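Local structure of 4-hydroxy-tetrahydrodipicolinate synthase (Aquifex aeolicus, 2EHH) at residues Gly77-His82 with Val103-Lys108; Gly186-Thr191 with Lys200-Val205; Thr247-Val252 with Leu268-Met273. The protein probably catalyses the condensation of pyruvate with aspartate beta-semialdehyde to 4-hydroxy-tetrahydrodipicolinate, a step of lysine biosynthesis, and works as a homotetramer. All coordinates share one frame; numbering follows the deposited sequence.

Following the chain from the N terminus, interaction 1 comes first: it joins the loop that follows strand 71-75 to the loop that follows strand 98-102, closing the loop that holds helix 81-93 and strand 98-102. Interaction 2 ties the loop after strand 182-185 to strand 201-204, the eighth of the barrel, across the short helix 191-196. Interaction 3 fastens the start of helix 250-258 to the loop before helix 275-287, closing the excursion through the rest of helix 250-258. Interactions 2 and 3 touch through Val205 and Asn248, whereas interaction 1 stands about 12 Å from either at the nearest atoms. Interactions 1 and 3 both reach the second subunit. The three run in series, without nesting or crossing.

Interaction 1: Gly77-His82 with Val103-Lys108; sequences GGNATH and VPYYNK
Asn79 and Pro104 mark the closest approach of the two backbones, their CA atoms 4.1 Å apart where two loops without regular structure meet. The side chain of Asn79 enters the contact with its CG between the backbone N and the carbonyl carbon (chi1 59°). From there ND2 gives a hydrogen bond to Tyr105 O (3.0 Å), which lies close to the amide plane. The same oxygen takes Asn107 N from the opposite face of its carbonyl plane. A return bond runs from Asn107 ND2 to Asn79 O, also 3.0 Å, in the plane of that carbonyl. Asn79 CB sits over one face of the Tyr105 ring, offset toward the rim, in a CH-pi contact with the centroid 4.2 Å away; amide and ring planes differ by 31°. Tyr105 OH comes within 3.6 Å of Gly78 CA. A water accepts from Asn79 N and makes a weak bond to Tyr105 OH. Next in the chain, Tyr106 is predicted to belong to a proton relay, and Tyr105 stacks on Tyr106 of the second subunit. Behind the contact, Pro104 packs on Leu114 and His117 of helix 111-124, while helix 81-93 begins just beyond Ala80.

Interaction 2: Gly186-Thr191 with Lys200-Val205; sequences GDDSLT and KGVISV
Asp188 and Ser204 meet because each turns its polar group toward the other. In Asp188, CG stands anti to the carbonyl carbon and beside the backbone N (chi1 -74°), which swings the carboxylate toward the end of strand 201-204; in Ser204, OG is anti to its own backbone N (chi1 166°). The carboxylate then works as a two-pronged acceptor. Its OD1 receives the hydroxyl of Ser204 through a short bond, 2.6 Å from OG to OD1, and its OD2 receives Val205 N at 3.0 Å with an N-H...O angle of 153°. Each oxygen uses its syn lone pair, on the side of the other oxygen, so Ser204 and Val205 meet the carboxylate at its outer end. Ala206 N adds a further bond to OD2, and OG of Ser204 also bonds to Asn207 N. With several donors gathered round it, this buried carboxylate is probably stabilised in its charged form.

A second meeting, by van der Waals contact, lies nearer the start of the strand. Thr191 and Val202 cross at about a right angle, and Thr191 OG1 comes to 3.3 Å from Val202 CG2, while the Thr191 methyl CG2 lies 4.0 Å from Val202 CB.

The side chain of Ile203, predicted to bind pyruvate, lies near that of Lys161, the predicted Schiff-base lysine. The contact lies on strand 201-204, the eighth of the barrel: Gly201 makes a backbone hydrogen bond with Ser185, Thr191 and Val202 both pack on Ile218 of helix 211-223, and Asp188 touches Phe240 of helix 226-242.

Interaction 3: Thr247-Val252 with Leu268-Met273; sequences TNPIPV and LPLTEM
Pro249 is the first to touch the other segment: its ring carbon CD lies 3.9 Å from Leu270 CD1, the two side chains crossing at about a right angle. This proline follows a cis peptide bond, within a turn in which Thr247 O accepts Ile250 N at 2.8 Å. Ile250 then enters the concave side of the other loop. With chi1 at -67°, CG1 stands beside the backbone N and CG2 anti to it; CG2 reaches Met273 CG at a tight 3.3 Å, and CD1 extends the other way to Leu270 CD2 at 4.3 Å. Between these ends, CG1, CG2 and CD1 lie against Thr271 O, which is buried here without any polar partner. An alanine in place of Ile250 would probably open a gap between Leu270 and Met273 and cost each an apolar neighbour. One residue on, Pro251 CA meets Met273 SD at 4.0 Å; the bend at chi3 (82°) then turns Met273 CE to 4.3 Å from Pro251 CG. Such apolar packing, with no hydrogen bond across it, joins the start of helix 250-258 to the loop leading into helix 275-287, beyond the eighth strand of this DapA-family TIM barrel. It also lies beside the predicted active site, since the neighbouring Asn248 bonds to Thr44, a predicted pyruvate-binding residue.

Interaction 1: Gly77-His82 with Val103-Lys108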
loop_
_atom_site.group_PDB
_atom_site.type_symbol
_atom_site.label_atom_id
_atom_site.label_comp_id
_atom_site.label_asym_id
_atom_site.label_seq_id
_atom_site.Cartn_x
_atom_site.Cartn_y
_atom_site.Cartn_z
ATOM N N GLY A 77 -25.813 -9.664 1.998
ATOM C CA GLY A 77 -25.469 -8.266 1.829
ATOM C C GLY A 77 -24.979 -7.855 0.457
ATOM O O GLY A 77 -24.715 -8.687 -0.404
ATOM N N GLY A 78 -24.874 -6.545 0.267
ATOM C CA GLY A 78 -24.398 -5.975 -0.979
ATOM C C GLY A 78 -23.943 -4.587 -0.588
ATOM O O GLY A 78 -23.528 -4.393 0.553
ATOM N N ASN A 79 -24.008 -3.617 -1.493
ATOM C CA ASN A 79 -23.604 -2.272 -1.114
ATOM C C ASN A 79 -24.790 -1.312 -1.106
ATOM O O ASN A 79 -24.618 -0.098 -1.169
ATOM C CB ASN A 79 -22.480 -1.748 -2.019
ATOM C CG ASN A 79 -22.863 -1.712 -3.482
ATOM O OD1 ASN A 79 -23.972 -2.087 -3.862
ATOM N ND2 ASN A 79 -21.932 -1.258 -4.317
ATOM N N ALA A 80 -25.992 -1.880 -1.015
ATOM C CA ALA A 80 -27.239 -1.110 -0.964
ATOM C C ALA A 80 -28.017 -1.596 0.259
ATOM O O ALA A 80 -28.432 -2.751 0.318
ATOM C CB ALA A 80 -28.057 -1.339 -2.234
ATOM N N THR A 81 -28.209 -0.712 1.232
ATOM C CA THR A 81 -28.903 -1.061 2.469
ATOM C C THR A 81 -30.316 -1.630 2.287
ATOM O O THR A 81 -30.625 -2.699 2.808
ATOM C CB THR A 81 -28.955 0.159 3.411
ATOM O OG1 THR A 81 -27.628 0.678 3.575
ATOM C CG2 THR A 81 -29.504 -0.235 4.787
ATOM N N HIS A 82 -31.168 -0.927 1.546
ATOM C CA HIS A 82 -32.543 -1.392 1.327
ATOM C C HIS A 82 -32.556 -2.835 0.840
ATOM O O HIS A 82 -33.291 -3.678 1.355
ATOM C CB HIS A 82 -33.247 -0.509 0.294
ATOM C CG HIS A 82 -34.724 -0.754 0.195
ATOM N ND1 HIS A 82 -35.615 -0.311 1.148
ATOM C CD2 HIS A 82 -35.460 -1.402 -0.739
ATOM C CE1 HIS A 82 -36.840 -0.676 0.805
ATOM N NE2 HIS A 82 -36.773 -1.338 -0.336
ATOM N N VAL A 103 -19.307 -5.939 4.301
ATOM C CA VAL A 103 -19.155 -4.499 4.443
ATOM C C VAL A 103 -19.343 -3.999 3.013
ATOM O O VAL A 103 -18.754 -4.548 2.089
ATOM C CB VAL A 103 -17.726 -4.126 4.919
ATOM C CG1 VAL A 103 -17.485 -2.630 4.749
ATOM C CG2 VAL A 103 -17.537 -4.535 6.371
ATOM N N PRO A 104 -20.175 -2.968 2.811
ATOM C CA PRO A 104 -20.413 -2.425 1.471
ATOM C C PRO A 104 -19.150 -2.200 0.643
ATOM O O PRO A 104 -18.219 -1.512 1.073
ATOM C CB PRO A 104 -21.147 -1.130 1.762
ATOM C CG PRO A 104 -22.009 -1.523 2.934
ATOM C CD PRO A 104 -21.033 -2.299 3.808
ATOM N N TYR A 105 -19.136 -2.783 -0.551
ATOM C CA TYR A 105 -18.009 -2.650 -1.466
ATOM C C TYR A 105 -18.246 -1.540 -2.490
ATOM O O TYR A 105 -19.385 -1.143 -2.734
ATOM C CB TYR A 105 -17.785 -3.965 -2.220
ATOM C CG TYR A 105 -19.061 -4.552 -2.784
ATOM C CD1 TYR A 105 -19.722 -5.586 -2.123
ATOM C CD2 TYR A 105 -19.644 -4.028 -3.940
ATOM C CE1 TYR A 105 -20.928 -6.079 -2.590
ATOM C CE2 TYR A 105 -20.859 -4.519 -4.417
ATOM C CZ TYR A 105 -21.488 -5.543 -3.729
ATOM O OH TYR A 105 -22.686 -6.039 -4.153
ATOM N N TYR A 106 -17.154 -1.039 -3.064
ATOM C CA TYR A 106 -17.194 -0.027 -4.115
ATOM C C TYR A 106 -17.625 1.407 -3.795
ATOM O O TYR A 106 -16.935 2.348 -4.206
ATOM C CB TYR A 106 -18.036 -0.555 -5.278
ATOM C CG TYR A 106 -18.039 0.335 -6.499
ATOM C CD1 TYR A 106 -16.943 0.377 -7.360
ATOM C CD2 TYR A 106 -19.143 1.124 -6.802
ATOM C CE1 TYR A 106 -16.948 1.182 -8.499
ATOM C CE2 TYR A 106 -19.161 1.935 -7.940
ATOM C CZ TYR A 106 -18.060 1.954 -8.784
ATOM O OH TYR A 106 -18.087 2.725 -9.923
ATOM N N ASN A 107 -18.752 1.605 -3.106
ATOM C CA ASN A 107 -19.166 2.979 -2.812
ATOM C C ASN A 107 -18.508 3.611 -1.584
ATOM O O ASN A 107 -18.746 4.776 -1.274
ATOM C CB ASN A 107 -20.701 3.121 -2.750
ATOM C CG ASN A 107 -21.371 2.125 -1.820
ATOM O OD1 ASN A 107 -20.721 1.382 -1.086
ATOM N ND2 ASN A 107 -22.702 2.115 -1.850
ATOM N N LYS A 108 -17.670 2.833 -0.904
ATOM C CA LYS A 108 -16.902 3.294 0.259
ATOM C C LYS A 108 -17.603 4.236 1.239
ATOM O O LYS A 108 -17.198 5.386 1.417
ATOM C CB LYS A 108 -15.609 3.956 -0.234
ATOM C CG LYS A 108 -14.738 3.028 -1.074
ATOM C CD LYS A 108 -13.459 3.709 -1.543
ATOM C CE LYS A 108 -12.674 4.288 -0.377
ATOM N NZ LYS A 108 -11.346 4.804 -0.815
HETATM O O HOH W 1 -25.732 -4.582 -3.695
#

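Interaction 2: Gly186-Thr191 with Lys200-Val205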
loop_
_atom_site.group_PDB
_atom_site.type_symbol
_atom_site.label_atom_id
_atom_site.label_comp_id
_atom_site.label_asym_id
_atom_site.label_seq_id
_atom_site.Cartn_x
_atom_site.Cartn_y
_atom_site.Cartn_z
ATOM N N GLY A 186 -11.222 -15.398 8.063
ATOM C CA GLY A 186 -11.716 -15.322 6.701
ATOM C C GLY A 186 -10.634 -15.744 5.723
ATOM O O GLY A 186 -10.720 -15.475 4.528
ATOM N N ASP A 187 -9.609 -16.412 6.237
ATOM C CA ASP A 187 -8.503 -16.870 5.408
ATOM C C ASP A 187 -7.892 -18.132 6.001
ATOM O O ASP A 187 -7.410 -18.128 7.136
ATOM C CB ASP A 187 -7.466 -15.754 5.288
ATOM C CG ASP A 187 -7.930 -14.631 4.370
ATOM O OD1 ASP A 187 -8.138 -14.893 3.161
ATOM O OD2 ASP A 187 -8.092 -13.492 4.859
ATOM N N ASP A 188 -7.921 -19.212 5.225
ATOM C CA ASP A 188 -7.413 -20.508 5.680
ATOM C C ASP A 188 -6.007 -20.499 6.256
ATOM O O ASP A 188 -5.750 -21.119 7.291
ATOM C CB ASP A 188 -7.500 -21.535 4.544
ATOM C CG ASP A 188 -8.928 -21.997 4.292
ATOM O OD1 ASP A 188 -9.512 -22.627 5.200
ATOM O OD2 ASP A 188 -9.470 -21.723 3.196
ATOM N N SER A 189 -5.093 -19.810 5.584
ATOM C CA SER A 189 -3.715 -19.740 6.052
ATOM C C SER A 189 -3.556 -19.014 7.381
ATOM O O SER A 189 -2.528 -19.149 8.036
ATOM C CB SER A 189 -2.841 -19.052 5.004
ATOM O OG SER A 189 -2.654 -19.896 3.885
ATOM N N LEU A 190 -4.569 -18.255 7.782
ATOM C CA LEU A 190 -4.488 -17.488 9.024
ATOM C C LEU A 190 -5.333 -18.031 10.172
ATOM O O LEU A 190 -5.349 -17.461 11.263
ATOM C CB LEU A 190 -4.884 -16.033 8.749
ATOM C CG LEU A 190 -4.072 -15.374 7.630
ATOM C CD1 LEU A 190 -4.591 -13.967 7.357
ATOM C CD2 LEU A 190 -2.600 -15.350 8.026
ATOM N N THR A 191 -6.036 -19.127 9.931
ATOM C CA THR A 191 -6.880 -19.714 10.962
ATOM C C THR A 191 -6.112 -20.039 12.244
ATOM O O THR A 191 -6.547 -19.682 13.337
ATOM C CB THR A 191 -7.561 -20.985 10.440
ATOM O OG1 THR A 191 -8.389 -20.640 9.320
ATOM C CG2 THR A 191 -8.427 -21.620 11.527
ATOM N N LYS A 200 -12.864 -18.061 17.006
ATOM C CA LYS A 200 -13.602 -19.277 17.319
ATOM C C LYS A 200 -13.793 -20.263 16.174
ATOM O O LYS A 200 -14.455 -21.292 16.332
ATOM C CB LYS A 200 -14.953 -18.893 17.925
ATOM C CG LYS A 200 -14.802 -18.111 19.227
ATOM C CD LYS A 200 -16.131 -17.606 19.745
ATOM C CE LYS A 200 -15.955 -16.826 21.045
ATOM N NZ LYS A 200 -17.248 -16.241 21.515
ATOM N N GLY A 201 -13.203 -19.959 15.025
ATOM C CA GLY A 201 -13.334 -20.848 13.891
ATOM C C GLY A 201 -12.945 -20.167 12.596
ATOM O O GLY A 201 -12.261 -19.141 12.605
ATOM N N VAL A 202 -13.392 -20.734 11.480
ATOM C CA VAL A 202 -13.080 -20.184 10.170
ATOM C C VAL A 202 -14.203 -20.386 9.159
ATOM O O VAL A 202 -14.919 -21.390 9.201
ATOM C CB VAL A 202 -11.800 -20.846 9.584
ATOM C CG1 VAL A 202 -11.991 -22.359 9.481
ATOM C CG2 VAL A 202 -11.490 -20.271 8.205
ATOM N N ILE A 203 -14.384 -19.406 8.279
ATOM C CA ILE A 203 -15.349 -19.540 7.196
ATOM C C ILE A 203 -14.336 -19.759 6.082
ATOM O O ILE A 203 -13.738 -18.817 5.556
ATOM C CB ILE A 203 -16.192 -18.269 6.998
ATOM C CG1 ILE A 203 -17.173 -18.137 8.172
ATOM C CG2 ILE A 203 -16.969 -18.359 5.690
ATOM C CD1 ILE A 203 -18.125 -16.958 8.087
ATOM N N SER A 204 -14.130 -21.041 5.792
ATOM C CA SER A 204 -13.137 -21.552 4.855
ATOM C C SER A 204 -13.479 -21.811 3.392
ATOM O O SER A 204 -14.629 -22.060 3.027
ATOM C CB SER A 204 -12.569 -22.848 5.463
ATOM O OG SER A 204 -11.822 -23.613 4.535
ATOM N N VAL A 205 -12.437 -21.747 2.563
ATOM C CA VAL A 205 -12.528 -22.031 1.139
ATOM C C VAL A 205 -12.011 -23.463 0.972
ATOM O O VAL A 205 -12.613 -24.277 0.270
ATOM C CB VAL A 205 -11.634 -21.067 0.305
ATOM C CG1 VAL A 205 -11.459 -21.597 -1.110
ATOM C CG2 VAL A 205 -12.266 -19.681 0.262
#

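Interaction 3: Thr247-Val252 with Leu268-Met273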
loop_
_atom_site.group_PDB
_atom_site.type_symbol
_atom_site.label_atom_id
_atom_site.label_comp_id
_atom_site.label_asym_id
_atom_site.label_seq_id
_atom_site.Cartn_x
_atom_site.Cartn_y
_atom_site.Cartn_z
ATOM N N THR A 247 -7.775 -15.648 -8.592
ATOM C CA THR A 247 -8.860 -15.127 -7.767
ATOM C C THR A 247 -9.886 -16.170 -7.306
ATOM O O THR A 247 -10.495 -16.864 -8.126
ATOM C CB THR A 247 -9.620 -14.005 -8.513
ATOM O OG1 THR A 247 -8.705 -12.956 -8.859
ATOM C CG2 THR A 247 -10.736 -13.434 -7.643
ATOM N N ASN A 248 -10.072 -16.275 -5.992
ATOM C CA ASN A 248 -11.066 -17.194 -5.428
ATOM C C ASN A 248 -12.417 -16.688 -5.949
ATOM O O ASN A 248 -12.657 -15.479 -5.972
ATOM C CB ASN A 248 -11.020 -17.127 -3.895
ATOM C CG ASN A 248 -12.195 -17.843 -3.236
ATOM O OD1 ASN A 248 -12.988 -17.230 -2.515
ATOM N ND2 ASN A 248 -12.301 -19.141 -3.469
ATOM N N PRO A 249 -13.350 -17.596 -6.294
ATOM C CA PRO A 249 -13.332 -19.060 -6.273
ATOM C C PRO A 249 -12.907 -19.789 -7.546
ATOM O O PRO A 249 -13.294 -20.942 -7.750
ATOM C CB PRO A 249 -14.772 -19.383 -5.923
ATOM C CG PRO A 249 -15.500 -18.410 -6.819
ATOM C CD PRO A 249 -14.693 -17.110 -6.662
ATOM N N ILE A 250 -12.119 -19.160 -8.409
ATOM C CA ILE A 250 -11.728 -19.865 -9.624
ATOM C C ILE A 250 -11.005 -21.187 -9.322
ATOM O O ILE A 250 -11.371 -22.240 -9.861
ATOM C CB ILE A 250 -10.879 -18.958 -10.542
ATOM C CG1 ILE A 250 -11.757 -17.810 -11.058
ATOM C CG2 ILE A 250 -10.326 -19.768 -11.713
ATOM C CD1 ILE A 250 -11.021 -16.757 -11.865
ATOM N N PRO A 251 -9.982 -21.161 -8.453
ATOM C CA PRO A 251 -9.283 -22.416 -8.148
ATOM C C PRO A 251 -10.132 -23.454 -7.405
ATOM O O PRO A 251 -10.135 -24.630 -7.765
ATOM C CB PRO A 251 -8.089 -21.955 -7.310
ATOM C CG PRO A 251 -7.827 -20.569 -7.844
ATOM C CD PRO A 251 -9.224 -20.009 -7.933
ATOM N N VAL A 252 -10.855 -23.025 -6.373
ATOM C CA VAL A 252 -11.655 -23.969 -5.605
ATOM C C VAL A 252 -12.786 -24.610 -6.411
ATOM O O VAL A 252 -13.060 -25.798 -6.251
ATOM C CB VAL A 252 -12.232 -23.318 -4.315
ATOM C CG1 VAL A 252 -13.280 -22.285 -4.664
ATOM C CG2 VAL A 252 -12.794 -24.395 -3.402
ATOM N N LEU A 268 -19.234 -15.118 -16.194
ATOM C CA LEU A 268 -18.397 -13.950 -16.436
ATOM C C LEU A 268 -18.815 -12.864 -15.453
ATOM O O LEU A 268 -19.992 -12.761 -15.101
ATOM C CB LEU A 268 -18.562 -13.476 -17.881
ATOM C CG LEU A 268 -17.563 -14.001 -18.922
ATOM C CD1 LEU A 268 -17.097 -15.395 -18.561
ATOM C CD2 LEU A 268 -18.214 -13.978 -20.303
ATOM N N PRO A 269 -17.875 -11.990 -15.052
ATOM C CA PRO A 269 -16.457 -11.939 -15.427
ATOM C C PRO A 269 -15.495 -13.039 -14.968
ATOM O O PRO A 269 -14.304 -12.962 -15.263
ATOM C CB PRO A 269 -16.031 -10.566 -14.916
ATOM C CG PRO A 269 -16.799 -10.461 -13.644
ATOM C CD PRO A 269 -18.185 -10.938 -14.068
ATOM N N LEU A 270 -15.974 -14.048 -14.240
ATOM C CA LEU A 270 -15.066 -15.113 -13.817
ATOM C C LEU A 270 -14.839 -16.076 -14.983
ATOM O O LEU A 270 -15.734 -16.306 -15.793
ATOM C CB LEU A 270 -15.612 -15.854 -12.590
ATOM C CG LEU A 270 -15.686 -15.016 -11.305
ATOM C CD1 LEU A 270 -15.944 -15.931 -10.110
ATOM C CD2 LEU A 270 -14.380 -14.261 -11.095
ATOM N N THR A 271 -13.634 -16.630 -15.061
ATOM C CA THR A 271 -13.259 -17.525 -16.150
ATOM C C THR A 271 -12.457 -18.721 -15.667
ATOM O O THR A 271 -11.972 -18.738 -14.536
ATOM C CB THR A 271 -12.387 -16.781 -17.175
ATOM O OG1 THR A 271 -11.268 -16.189 -16.498
ATOM C CG2 THR A 271 -13.185 -15.686 -17.868
ATOM N N GLU A 272 -12.307 -19.715 -16.538
ATOM C CA GLU A 272 -11.536 -20.903 -16.199
ATOM C C GLU A 272 -10.083 -20.486 -15.998
ATOM O O GLU A 272 -9.649 -19.441 -16.493
ATOM C CB GLU A 272 -11.616 -21.949 -17.319
ATOM C CG GLU A 272 -13.032 -22.285 -17.767
ATOM C CD GLU A 272 -13.094 -23.470 -18.719
ATOM O OE1 GLU A 272 -12.104 -23.729 -19.442
ATOM O OE2 GLU A 272 -14.149 -24.137 -18.755
ATOM N N MET A 273 -9.339 -21.309 -15.267
ATOM C CA MET A 273 -7.932 -21.049 -14.987
ATOM C C MET A 273 -7.105 -21.157 -16.258
ATOM O O MET A 273 -7.564 -21.686 -17.269
ATOM C CB MET A 273 -7.394 -22.072 -13.985
ATOM C CG MET A 273 -8.019 -22.017 -12.607
ATOM S SD MET A 273 -7.511 -23.413 -11.587
ATOM C CE MET A 273 -5.918 -22.840 -10.987
#